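Local coordinates for dermonecrotic toxin (Pasteurella multocida, PDB 2EBF), which acts as a potent mitogen and dermonecrotic toxin that induces bone resorption and is associated with severe atrophic rhinitis in pigs, this chain being its C-terminal region, at residues A[145-149]-A[312-316]; A[178-184]-A[318-323]; A[186-191]-A[307-312]. All blocks are in the same frame, centred on the assembly; numbering follows the deposited sequence.

Along the chain come 145-149, 178-184 and 186-191, then, after more than a hundred residues, their partners 307-312, 312-316 and 318-323. Interactions 1 and 2 both use helix 312-333, on successive turns, with centres about 10 Å apart. Interaction 3 lies where helix 305-309 gives way to that helix, its centre about 8 Å from interaction 1 and about 13 Å from interaction 2, and shares Arg312 with interaction 1. Asn146 and Phe315 of interaction 1 also touch the 186-191 loop. Together the contacts run from a buried core in interaction 2 to a glucose site of the C-terminal region, which interactions 1 and 3 both touch.

Interaction 1: residues A[145-149]-A[312-316]; sequences PNKGS and RNFFN. With GLC (alpha-D-glucopyranose), chain B; GLC (alpha-D-glucopyranose), chain C.
Asn146 meets the ring of Phe315 with its amide nitrogen, ND2 lying 3.6 Å from CZ and the two planes almost perpendicular, 87° apart. Next to it, Ser149 brings CB to the edge of the same ring, while its CA rests 3.3 Å from OD1 of Asn316. That oxygen also receives a weak bond from Arg312 NH1, one turn earlier on the helix; NH1 stands 4.0 Å from Ser149 CA, with Gly148 O at the guanidinium edge. Water reinforces these direct contacts. One molecule donates to Asn146 OD1 at 2.6 Å and weakly accepts from Arg312 NH2; another donates to both Ser149 O and Asn316 O, joining the two backbones. Farther out, Asn146 is held at both ends of its amide, ND2 by Ala186 O and OD1 by Phe188 N, and Glu100 positions Arg312 through a salt bridge with NH2. The loop itself is shaped by the bond from Ser149 N to Asn146 O, 2.9 Å. Lys147 turns away from the helix along an extended chain that bends at its last torsion (chi4 65°), where NZ donates to O5 of the chain C glucose at 3.0 Å and pairs with Asp103. Arg312 NE, for its part, lies 3.0 Å from O6 of the chain B glucose. A type I beta turn from Asn146 to Ser149, in the loop joining helices 135-143 and 151-164, thus packs on the first turn of helix 312-333, and Lys147 and Arg312 each belong to a glycan pocket.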
loop_
_atom_site.group_PDB
_atom_site.type_symbol
_atom_site.label_atom_id
_atom_site.label_comp_id
_atom_site.label_asym_id
_atom_site.label_seq_id
_atom_site.Cartn_x
_atom_site.Cartn_y
_atom_site.Cartn_z
ATOM N N PRO A 145 12.446 12.689 6.764
ATOM C CA PRO A 145 13.904 12.519 6.707
ATOM C C PRO A 145 14.292 11.443 5.692
ATOM O O PRO A 145 13.459 10.614 5.354
ATOM C CB PRO A 145 14.262 12.058 8.131
ATOM C CG PRO A 145 13.098 12.531 8.986
ATOM C CD PRO A 145 11.906 12.373 8.102
ATOM N N ASN A 146 15.541 11.474 5.224
ATOM C CA ASN A 146 16.087 10.491 4.269
ATOM C C ASN A 146 15.314 10.503 2.949
ATOM O O ASN A 146 14.582 9.555 2.627
ATOM C CB ASN A 146 16.099 9.070 4.841
ATOM C CG ASN A 146 16.328 9.033 6.348
ATOM O OD1 ASN A 146 17.314 9.565 6.867
ATOM N ND2 ASN A 146 15.412 8.396 7.051
ATOM N N LYS A 147 15.484 11.585 2.194
ATOM C CA LYS A 147 14.780 11.767 0.929
ATOM C C LYS A 147 15.042 10.666 -0.077
ATOM O O LYS A 147 14.242 10.471 -0.994
ATOM C CB LYS A 147 15.143 13.108 0.308
ATOM C CG LYS A 147 14.701 14.298 1.139
ATOM C CD LYS A 147 15.064 15.593 0.447
ATOM C CE LYS A 147 14.550 16.805 1.237
ATOM N NZ LYS A 147 15.213 16.915 2.569
ATOM N N GLY A 148 16.153 9.949 0.090
ATOM C CA GLY A 148 16.469 8.816 -0.769
ATOM C C GLY A 148 16.156 7.453 -0.185
ATOM O O GLY A 148 16.670 6.457 -0.656
ATOM N N SER A 149 15.325 7.391 0.853
ATOM C CA SER A 149 14.974 6.083 1.444
ATOM C C SER A 149 13.969 5.276 0.621
ATOM O O SER A 149 13.789 4.079 0.856
ATOM C CB SER A 149 14.402 6.278 2.845
ATOM O OG SER A 149 13.133 6.904 2.743
ATOM N N ARG A 312 21.787 0.372 5.751
ATOM C CA ARG A 312 20.997 1.289 4.921
ATOM C C ARG A 312 20.131 0.514 3.940
ATOM O O ARG A 312 19.015 0.919 3.626
ATOM C CB ARG A 312 21.880 2.300 4.185
ATOM C CG ARG A 312 21.101 3.193 3.199
ATOM C CD ARG A 312 19.854 3.831 3.831
ATOM N NE ARG A 312 20.165 5.147 4.344
ATOM C CZ ARG A 312 19.636 6.294 3.917
ATOM N NH1 ARG A 312 18.688 6.332 2.984
ATOM N NH2 ARG A 312 20.054 7.418 4.468
ATOM N N ASN A 313 20.646 -0.618 3.478
ATOM C CA ASN A 313 19.929 -1.461 2.541
ATOM C C ASN A 313 18.652 -2.064 3.112
ATOM O O ASN A 313 17.610 -2.065 2.452
ATOM C CB ASN A 313 20.846 -2.575 2.062
ATOM C CG ASN A 313 21.033 -2.555 0.574
ATOM O OD1 ASN A 313 20.426 -3.359 -0.154
ATOM N ND2 ASN A 313 21.851 -1.614 0.092
ATOM N N PHE A 314 18.747 -2.596 4.333
ATOM C CA PHE A 314 17.600 -3.166 5.030
ATOM C C PHE A 314 16.612 -2.056 5.376
ATOM O O PHE A 314 15.403 -2.222 5.231
ATOM C CB PHE A 314 18.050 -3.898 6.302
ATOM C CG PHE A 314 16.920 -4.457 7.120
ATOM C CD1 PHE A 314 16.194 -5.550 6.672
ATOM C CD2 PHE A 314 16.589 -3.892 8.344
ATOM C CE1 PHE A 314 15.142 -6.076 7.436
ATOM C CE2 PHE A 314 15.538 -4.406 9.111
ATOM C CZ PHE A 314 14.820 -5.498 8.654
ATOM N N PHE A 315 17.151 -0.930 5.831
ATOM C CA PHE A 315 16.352 0.257 6.132
ATOM C C PHE A 315 15.501 0.669 4.919
ATOM O O PHE A 315 14.282 0.763 5.024
ATOM C CB PHE A 315 17.269 1.400 6.593
ATOM C CG PHE A 315 16.533 2.628 7.061
ATOM C CD1 PHE A 315 16.177 2.777 8.406
ATOM C CD2 PHE A 315 16.209 3.644 6.164
ATOM C CE1 PHE A 315 15.494 3.936 8.843
ATOM C CE2 PHE A 315 15.518 4.804 6.598
ATOM C CZ PHE A 315 15.178 4.936 7.936
ATOM N N ASN A 316 16.142 0.881 3.772
ATOM C CA ASN A 316 15.430 1.260 2.537
ATOM C C ASN A 316 14.363 0.257 2.111
ATOM O O ASN A 316 13.263 0.634 1.714
ATOM C CB ASN A 316 16.426 1.471 1.390
ATOM C CG ASN A 316 17.239 2.730 1.555
ATOM O OD1 ASN A 316 16.937 3.568 2.405
ATOM N ND2 ASN A 316 18.275 2.880 0.728
HETATM C C1 GLC B . 25.022 6.997 8.244
HETATM C C2 GLC B . 26.345 6.404 7.746
HETATM C C3 GLC B . 26.846 7.176 6.522
HETATM C C4 GLC B . 25.770 7.233 5.432
HETATM C C5 GLC B . 24.421 7.735 5.979
HETATM C C6 GLC B . 23.289 7.590 4.954
HETATM O O1 GLC B . 25.252 8.314 8.750
HETATM O O2 GLC B . 27.341 6.413 8.784
HETATM O O3 GLC B . 28.017 6.539 6.004
HETATM O O4 GLC B . 26.226 8.045 4.347
HETATM O O5 GLC B . 24.049 7.038 7.180
HETATM O O6 GLC B . 22.970 6.210 4.696
HETATM C C1 GLC C . 13.784 19.394 5.115
HETATM C C2 GLC C . 13.555 19.161 6.608
HETATM C C3 GLC C . 14.614 19.926 7.411
HETATM C C4 GLC C . 16.022 19.519 6.979
HETATM C C5 GLC C . 16.187 19.636 5.459
HETATM C C6 GLC C . 17.491 18.994 5.001
HETATM O O1 GLC C . 13.589 20.785 4.851
HETATM O O2 GLC C . 12.233 19.586 6.967
HETATM O O3 GLC C . 14.475 19.716 8.817
HETATM O O4 GLC C . 16.985 20.349 7.655
HETATM O O5 GLC C . 15.117 18.979 4.763
HETATM O O6 GLC C . 17.445 17.597 5.315
HETATM O O HOH W 1 19.574 10.410 5.817
HETATM O O HOH W 2 13.642 1.990 -0.673
#

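Interaction 2: residues A[178-184]-A[318-323]; sequences ALQDTVI and LVSDRL
Ile184 and Val183 pack on one flank of the helix segment 318-323. The CD1 of Ile184 reaches CG of Leu323 at 4.0 Å, and its CG1 lies 4.1 Å from CG2 of Val319. Val183 divides its two branches: CG1 goes to Val319, CG2 to CD2 of Leu318 at 4.1 Å, and this second methyl also runs up against Arg322 NH2. Ala178 adds a looser touch on Leu323. At the polar edge Arg322 grips Asp181 side-on, NE (3.0 Å) and NH2 (2.9 Å) both donating to OD2 on its syn side, although the carboxylate and guanidinium planes are 62° apart. A further, weak bond runs from NH2 to OD1. With CG of Asp181 anti to the main-chain N (chi1 -176°), OD1 can turn back to its own chain just after helix 171-180 and accept from N of Val183, an Asx turn, and, at 2.8 Å and 169°, from N of Ile184, which makes it an Asx motif. A water joins Thr182 OG1 to Arg322 NH2, while NH1 has a salt bridge to Asp464. Ala151 and Phe154 of helix 151-164 and Phe177 of helix 171-180 close round Leu323, and Tyr478 of helix 473-490 touches Arg322.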
loop_
_atom_site.group_PDB
_atom_site.type_symbol
_atom_site.label_atom_id
_atom_site.label_comp_id
_atom_site.label_asym_id
_atom_site.label_seq_id
_atom_site.Cartn_x
_atom_site.Cartn_y
_atom_site.Cartn_z
ATOM N N ALA A 178 3.525 7.394 7.093
ATOM C CA ALA A 178 4.978 7.581 7.005
ATOM C C ALA A 178 5.492 8.429 8.158
ATOM O O ALA A 178 6.514 8.109 8.761
ATOM C CB ALA A 178 5.362 8.223 5.672
ATOM N N LEU A 179 4.754 9.493 8.477
ATOM C CA LEU A 179 5.166 10.457 9.506
ATOM C C LEU A 179 5.209 9.879 10.920
ATOM O O LEU A 179 5.999 10.322 11.760
ATOM C CB LEU A 179 4.243 11.682 9.488
ATOM C CG LEU A 179 4.331 12.644 8.300
ATOM C CD1 LEU A 179 3.277 13.745 8.453
ATOM C CD2 LEU A 179 5.718 13.253 8.176
ATOM N N GLN A 180 4.345 8.910 11.187
ATOM C CA GLN A 180 4.297 8.271 12.499
ATOM C C GLN A 180 5.163 7.014 12.585
ATOM O O GLN A 180 5.532 6.593 13.673
ATOM C CB GLN A 180 2.839 7.975 12.912
ATOM C CG GLN A 180 2.096 6.948 12.036
ATOM C CD GLN A 180 2.461 5.505 12.359
ATOM O OE1 GLN A 180 2.491 5.101 13.536
ATOM N NE2 GLN A 180 2.746 4.716 11.319
ATOM N N ASP A 181 5.481 6.415 11.445
ATOM C CA ASP A 181 6.229 5.161 11.434
ATOM C C ASP A 181 7.641 5.299 12.026
ATOM O O ASP A 181 8.403 6.173 11.625
ATOM C CB ASP A 181 6.263 4.587 10.021
ATOM C CG ASP A 181 6.928 3.237 9.960
ATOM O OD1 ASP A 181 8.167 3.211 9.867
ATOM O OD2 ASP A 181 6.220 2.205 9.987
ATOM N N THR A 182 7.979 4.439 12.989
ATOM C CA THR A 182 9.263 4.567 13.711
ATOM C C THR A 182 10.507 4.324 12.850
ATOM O O THR A 182 11.628 4.646 13.269
ATOM C CB THR A 182 9.335 3.677 14.976
ATOM O OG1 THR A 182 9.328 2.293 14.604
ATOM C CG2 THR A 182 8.163 3.968 15.914
ATOM N N VAL A 183 10.311 3.765 11.656
ATOM C CA VAL A 183 11.412 3.562 10.723
ATOM C C VAL A 183 11.421 4.686 9.685
ATOM O O VAL A 183 12.396 5.430 9.583
ATOM C CB VAL A 183 11.352 2.170 10.058
ATOM C CG1 VAL A 183 12.391 2.043 8.942
ATOM C CG2 VAL A 183 11.541 1.076 11.114
ATOM N N ILE A 184 10.322 4.823 8.947
ATOM C CA ILE A 184 10.256 5.772 7.832
ATOM C C ILE A 184 10.558 7.204 8.277
ATOM O O ILE A 184 11.242 7.949 7.566
ATOM C CB ILE A 184 8.868 5.735 7.115
ATOM C CG1 ILE A 184 8.497 4.315 6.676
ATOM C CG2 ILE A 184 8.850 6.694 5.911
ATOM C CD1 ILE A 184 7.029 4.160 6.238
ATOM N N LEU A 318 12.760 -1.872 4.040
ATOM C CA LEU A 318 11.702 -1.808 5.026
ATOM C C LEU A 318 10.775 -0.624 4.742
ATOM O O LEU A 318 9.559 -0.759 4.796
ATOM C CB LEU A 318 12.330 -1.666 6.404
ATOM C CG LEU A 318 11.686 -2.290 7.643
ATOM C CD1 LEU A 318 11.287 -3.756 7.438
ATOM C CD2 LEU A 318 12.670 -2.153 8.796
ATOM N N VAL A 319 11.359 0.529 4.428
ATOM C CA VAL A 319 10.577 1.726 4.089
ATOM C C VAL A 319 9.622 1.490 2.916
ATOM O O VAL A 319 8.431 1.804 3.003
ATOM C CB VAL A 319 11.501 2.938 3.775
ATOM C CG1 VAL A 319 10.724 4.052 3.075
ATOM C CG2 VAL A 319 12.150 3.453 5.043
ATOM N N SER A 320 10.149 0.953 1.819
ATOM C CA SER A 320 9.353 0.769 0.617
ATOM C C SER A 320 8.378 -0.407 0.708
ATOM O O SER A 320 7.272 -0.331 0.181
ATOM C CB SER A 320 10.248 0.661 -0.619
ATOM O OG SER A 320 11.083 -0.459 -0.535
ATOM N N ASP A 321 8.773 -1.482 1.390
ATOM C CA ASP A 321 7.841 -2.585 1.658
ATOM C C ASP A 321 6.659 -2.150 2.517
ATOM O O ASP A 321 5.526 -2.522 2.239
ATOM C CB ASP A 321 8.553 -3.769 2.321
ATOM C CG ASP A 321 9.431 -4.539 1.347
ATOM O OD1 ASP A 321 9.435 -4.195 0.148
ATOM O OD2 ASP A 321 10.118 -5.494 1.775
ATOM N N ARG A 322 6.930 -1.385 3.570
ATOM C CA ARG A 322 5.874 -0.938 4.480
ATOM C C ARG A 322 4.879 -0.032 3.757
ATOM O O ARG A 322 3.673 -0.149 3.949
ATOM C CB ARG A 322 6.444 -0.207 5.692
ATOM C CG ARG A 322 7.398 -1.043 6.525
ATOM C CD ARG A 322 6.864 -1.415 7.871
ATOM N NE ARG A 322 7.235 -0.453 8.897
ATOM C CZ ARG A 322 7.994 -0.691 9.968
ATOM N NH1 ARG A 322 8.529 -1.885 10.214
ATOM N NH2 ARG A 322 8.225 0.304 10.806
ATOM N N LEU A 323 5.377 0.869 2.923
ATOM C CA LEU A 323 4.464 1.742 2.182
ATOM C C LEU A 323 3.601 0.961 1.201
ATOM O O LEU A 323 2.403 1.207 1.087
ATOM C CB LEU A 323 5.227 2.860 1.471
ATOM C CG LEU A 323 5.779 3.900 2.443
ATOM C CD1 LEU A 323 6.919 4.634 1.790
ATOM C CD2 LEU A 323 4.644 4.862 2.891
HETATM O O HOH W 3 8.288 -0.049 13.555
#

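Interaction 3: residues A[186-191]-A[307-312]; sequences APFRGY and QAFATR. With GLC (alpha-D-glucopyranose), chain D; GLC (alpha-D-glucopyranose), chain B.
Phe188 lays its ring beneath the side chain of Arg312, whose CD stands 4.2 Å from the ring centroid, almost straight above it. The guanidinium continues as an off-centre cation-pi contact, CZ 4.6 Å from that centroid, with the two planes 63° apart. The opposite ring face lies against the backbone N of Gly190, so the ring is clasped between the arginine and the backbone of its own loop. What brings it there is a first torsion of 179°, which swings the ring back under the helix start and sets CZ 3.4 Å from Ala310 O at the ring edge. On another part of the rim, CD1 lies 3.2 Å from O5 of the chain B glucose. Arg189 bends at chi2 (-82°), and its NH1 returns to Phe188 O at 3.0 Å, from above the carbonyl plane. Its CG runs alongside CG of the extended Gln307, whose CB and CG also pack against Ala186, while CD faces the chain D glucose. The main-chain O of Arg189 accepts from O6 of that glucose at 2.7 Å; this sugar is 1,1-linked to the chain B one. Backbone bonds fasten the segments: Arg189 N to Gln307 O, Tyr191 N to Ala310 O and Arg312 N to Tyr191 O (2.8 Å), Tyr191 and Thr311 forming a single beta bridge. The loop thus runs beside the link between helices 305-309 and 312-333, with strand 205-207 touching Tyr191, Phe309 and Ala310, and helix 288-300 packing on Phe309.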
loop_
_atom_site.group_PDB
_atom_site.type_symbol
_atom_site.label_atom_id
_atom_site.label_comp_id
_atom_site.label_asym_id
_atom_site.label_seq_id
_atom_site.Cartn_x
_atom_site.Cartn_y
_atom_site.Cartn_z
ATOM N N ALA A 186 12.331 8.271 10.818
ATOM C CA ALA A 186 13.541 8.427 11.623
ATOM C C ALA A 186 14.743 8.824 10.762
ATOM O O ALA A 186 15.051 8.147 9.783
ATOM C CB ALA A 186 13.835 7.131 12.390
ATOM N N PRO A 187 15.433 9.926 11.126
ATOM C CA PRO A 187 16.712 10.236 10.468
ATOM C C PRO A 187 17.655 9.052 10.635
ATOM O O PRO A 187 17.883 8.602 11.755
ATOM C CB PRO A 187 17.224 11.453 11.238
ATOM C CG PRO A 187 15.959 12.101 11.793
ATOM C CD PRO A 187 15.072 10.931 12.143
ATOM N N PHE A 188 18.163 8.536 9.522
ATOM C CA PHE A 188 18.933 7.293 9.523
ATOM C C PHE A 188 20.274 7.474 10.227
ATOM O O PHE A 188 21.002 8.423 9.947
ATOM C CB PHE A 188 19.146 6.800 8.091
ATOM C CG PHE A 188 19.946 5.523 7.992
ATOM C CD1 PHE A 188 21.277 5.558 7.592
ATOM C CD2 PHE A 188 19.372 4.294 8.305
ATOM C CE1 PHE A 188 22.033 4.392 7.492
ATOM C CE2 PHE A 188 20.117 3.106 8.209
ATOM C CZ PHE A 188 21.452 3.159 7.802
ATOM N N ARG A 189 20.588 6.562 11.146
ATOM C CA ARG A 189 21.834 6.652 11.908
ATOM C C ARG A 189 22.554 5.305 11.949
ATOM O O ARG A 189 23.442 5.098 12.768
ATOM C CB ARG A 189 21.558 7.141 13.336
ATOM C CG ARG A 189 20.919 8.538 13.437
ATOM C CD ARG A 189 21.949 9.639 13.317
ATOM N NE ARG A 189 21.351 10.975 13.391
ATOM C CZ ARG A 189 20.933 11.685 12.344
ATOM N NH1 ARG A 189 21.030 11.200 11.110
ATOM N NH2 ARG A 189 20.411 12.885 12.532
ATOM N N GLY A 190 22.162 4.396 11.064
ATOM C CA GLY A 190 22.684 3.036 11.071
ATOM C C GLY A 190 23.931 2.860 10.233
ATOM O O GLY A 190 24.726 3.796 10.074
ATOM N N TYR A 191 24.082 1.660 9.679
ATOM C CA TYR A 191 25.320 1.237 9.036
ATOM C C TYR A 191 25.242 1.303 7.513
ATOM O O TYR A 191 24.352 0.721 6.905
ATOM C CB TYR A 191 25.663 -0.185 9.501
ATOM C CG TYR A 191 26.940 -0.771 8.942
ATOM C CD1 TYR A 191 28.184 -0.355 9.407
ATOM C CD2 TYR A 191 26.902 -1.774 7.973
ATOM C CE1 TYR A 191 29.361 -0.904 8.903
ATOM C CE2 TYR A 191 28.065 -2.330 7.467
ATOM C CZ TYR A 191 29.291 -1.893 7.936
ATOM O OH TYR A 191 30.451 -2.443 7.432
ATOM N N GLN A 307 16.649 2.724 13.228
ATOM C CA GLN A 307 17.360 4.002 13.090
ATOM C C GLN A 307 18.820 3.883 13.531
ATOM O O GLN A 307 19.719 4.449 12.909
ATOM C CB GLN A 307 16.671 5.099 13.914
ATOM C CG GLN A 307 17.365 6.457 13.804
ATOM C CD GLN A 307 16.742 7.536 14.660
ATOM O OE1 GLN A 307 16.830 8.726 14.339
ATOM N NE2 GLN A 307 16.112 7.137 15.752
ATOM N N ALA A 308 19.040 3.125 14.604
ATOM C CA ALA A 308 20.355 2.973 15.206
ATOM C C ALA A 308 21.225 1.917 14.522
ATOM O O ALA A 308 22.432 2.126 14.351
ATOM C CB ALA A 308 20.208 2.645 16.701
ATOM N N PHE A 309 20.615 0.797 14.124
ATOM C CA PHE A 309 21.381 -0.409 13.781
ATOM C C PHE A 309 21.205 -0.980 12.374
ATOM O O PHE A 309 22.055 -1.751 11.913
ATOM C CB PHE A 309 21.078 -1.531 14.775
ATOM C CG PHE A 309 21.284 -1.159 16.218
ATOM C CD1 PHE A 309 20.298 -1.448 17.161
ATOM C CD2 PHE A 309 22.460 -0.545 16.641
ATOM C CE1 PHE A 309 20.472 -1.131 18.503
ATOM C CE2 PHE A 309 22.648 -0.216 17.983
ATOM C CZ PHE A 309 21.655 -0.512 18.919
ATOM N N ALA A 310 20.110 -0.637 11.697
ATOM C CA ALA A 310 19.840 -1.219 10.388
ATOM C C ALA A 310 20.949 -0.881 9.398
ATOM O O ALA A 310 21.531 0.207 9.455
ATOM C CB ALA A 310 18.472 -0.761 9.856
ATOM N N THR A 311 21.265 -1.819 8.507
ATOM C CA THR A 311 22.040 -1.468 7.331
ATOM C C THR A 311 21.171 -0.536 6.501
ATOM O O THR A 311 19.945 -0.645 6.546
ATOM C CB THR A 311 22.394 -2.699 6.482
ATOM O OG1 THR A 311 23.215 -2.296 5.379
ATOM C CG2 THR A 311 21.165 -3.353 5.943
ATOM N N ARG A 312 21.787 0.372 5.751
ATOM C CA ARG A 312 20.997 1.289 4.921
ATOM C C ARG A 312 20.131 0.514 3.940
ATOM O O ARG A 312 19.015 0.919 3.626
ATOM C CB ARG A 312 21.880 2.300 4.185
ATOM C CG ARG A 312 21.101 3.193 3.199
ATOM C CD ARG A 312 19.854 3.831 3.831
ATOM N NE ARG A 312 20.165 5.147 4.344
ATOM C CZ ARG A 312 19.636 6.294 3.917
ATOM N NH1 ARG A 312 18.688 6.332 2.984
ATOM N NH2 ARG A 312 20.054 7.418 4.468
HETATM C C1 GLC D . 24.269 8.733 9.701
HETATM C C2 GLC D . 24.270 10.259 9.811
HETATM C C3 GLC D . 25.558 10.747 10.472
HETATM C C4 GLC D . 25.774 10.057 11.823
HETATM C C5 GLC D . 25.650 8.537 11.720
HETATM C C6 GLC D . 25.560 7.935 13.116
HETATM O O2 GLC D . 24.106 10.851 8.512
HETATM O O3 GLC D . 25.483 12.164 10.653
HETATM O O4 GLC D . 27.080 10.372 12.330
HETATM O O5 GLC D . 24.489 8.132 10.982
HETATM O O6 GLC D . 25.682 6.510 13.032
HETATM C C1 GLC B . 25.022 6.997 8.244
HETATM C C2 GLC B . 26.345 6.404 7.746
HETATM C C3 GLC B . 26.846 7.176 6.522
HETATM C C4 GLC B . 25.770 7.233 5.432
HETATM C C5 GLC B . 24.421 7.735 5.979
HETATM C C6 GLC B . 23.289 7.590 4.954
HETATM O O1 GLC B . 25.252 8.314 8.750
HETATM O O2 GLC B . 27.341 6.413 8.784
HETATM O O3 GLC B . 28.017 6.539 6.004
HETATM O O4 GLC B . 26.226 8.045 4.347
HETATM O O5 GLC B . 24.049 7.038 7.180
HETATM O O6 GLC B . 22.970 6.210 4.696
#